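Local structure of histone fold protein (Methanopyrus kandleri, 1F1E) at residues 124-127 with 128-131. The protein is an archaeal histone with two histone folds in one chain that probably binds DNA and probably forms histone-type dimers. Residues are numbered along the deposited sequence; the frame is centred on the assembly and turned at random.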
# COMPACT_ATOMS: atom_id res chain seq x y z
N ALA A 124 13.67 13.85 -3.02
CA ALA A 124 14.91 14.54 -2.69
C ALA A 124 16.04 13.52 -2.67
O ALA A 124 17.15 13.74 -3.19
CB ALA A 124 14.80 15.35 -1.42
N GLU A 125 15.73 12.36 -2.12
CA GLU A 125 16.72 11.30 -2.05
C GLU A 125 17.14 10.86 -3.44
O GLU A 125 18.32 10.62 -3.72
CB GLU A 125 16.15 10.15 -1.20
CG GLU A 125 16.99 8.89 -1.29
CD GLU A 125 16.43 7.75 -0.47
OE1 GLU A 125 15.31 7.76 0.07
OE2 GLU A 125 17.21 6.77 -0.39
N TYR A 126 16.19 10.77 -4.37
CA TYR A 126 16.56 10.42 -5.75
C TYR A 126 17.36 11.51 -6.43
O TYR A 126 18.30 11.23 -7.19
CB TYR A 126 15.33 10.05 -6.53
CG TYR A 126 14.74 8.68 -6.22
CD1 TYR A 126 15.56 7.52 -6.32
CD2 TYR A 126 13.45 8.51 -5.81
CE1 TYR A 126 14.98 6.29 -6.01
CE2 TYR A 126 12.89 7.27 -5.53
CZ TYR A 126 13.67 6.15 -5.63
OH TYR A 126 13.14 4.93 -5.36
N ALA A 127 17.02 12.78 -6.15
CA ALA A 127 17.85 13.83 -6.74
C ALA A 127 19.27 13.76 -6.20
O ALA A 127 20.25 13.97 -6.93
CB ALA A 127 17.23 15.15 -6.39
N ASP A 128 19.40 13.55 -4.90
CA ASP A 128 20.74 13.36 -4.32
C ASP A 128 21.49 12.28 -5.05
O ASP A 128 22.68 12.39 -5.31
CB ASP A 128 20.53 12.94 -2.87
CG ASP A 128 20.17 14.08 -1.94
OD1 ASP A 128 20.15 15.25 -2.42
OD2 ASP A 128 19.93 13.81 -0.74
N GLU A 129 20.79 11.20 -5.41
CA GLU A 129 21.48 10.05 -5.97
C GLU A 129 22.12 10.44 -7.29
O GLU A 129 23.14 9.87 -7.65
CB GLU A 129 20.57 8.83 -6.17
CG GLU A 129 20.36 8.00 -4.92
CD GLU A 129 19.36 6.87 -5.13
OE1 GLU A 129 19.01 6.58 -6.31
OE2 GLU A 129 18.93 6.24 -4.13
N ASP A 130 21.46 11.40 -7.92
CA ASP A 130 21.97 11.82 -9.23
C ASP A 130 22.81 13.08 -9.12
O ASP A 130 23.10 13.72 -10.13
CB ASP A 130 20.77 12.01 -10.15
CG ASP A 130 21.23 12.23 -11.59
OD1 ASP A 130 22.28 11.62 -11.91
OD2 ASP A 130 20.58 13.00 -12.33
N GLY A 131 23.24 13.45 -7.92
CA GLY A 131 24.01 14.65 -7.65
C GLY A 131 23.30 15.88 -8.18
O GLY A 131 23.92 16.74 -8.82
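Tyr-126 and Glu-129 run alongside each other in the same direction at the end of the long helix 102-129. Glu-129 OE1 reaches the rim of the ring, close to the ring plane, 3.6 Å from Tyr-126 CD1, and the carboxylate stands nearly upright to the ring, the planes 86° apart. Glu-129 has CG anti to its carbonyl carbon (chi1 -82°) and runs extended beyond it, which carries the acid along the tyrosine. The Tyr-126 side chain also touches Asp-139, Lys-142 and Tyr-146 of helix 137-147.

Among the charges, Glu-125 OE2 and Glu-129 OE2 lie 4.2 Å apart with their carboxylates almost perpendicular, a like-charged pair probably eased by the salt bridge of Glu-125 to Lys-122. Asp-128 CG lies 3.3 Å from Ala-124 O; OD1 and this oxygen, both acceptors, do not bond, and OD1 forms a salt bridge with Arg-21 instead. Asp-130 OD2 forms one with Arg-132.

The backbone bonds tell where the helix stops. Asp-128 N reaches Ala-124 O at 2.8 Å, nearly straight at 171°. The next two, from Glu-129 N to Glu-125 O and from Asp-130 N to Tyr-126 O (3.2 Å), are more bent. Gly-131, with positive phi, is the C-prime residue of a Schellman motif, its N bonded to Asp-128 O at 2.9 Å while Arg-132 N pairs with Ala-127 O. The acidic residues crowding this C-terminal end probably sit unfavourably against the negative end of the helix dipole, which the neighbouring arginines and lysine probably offset.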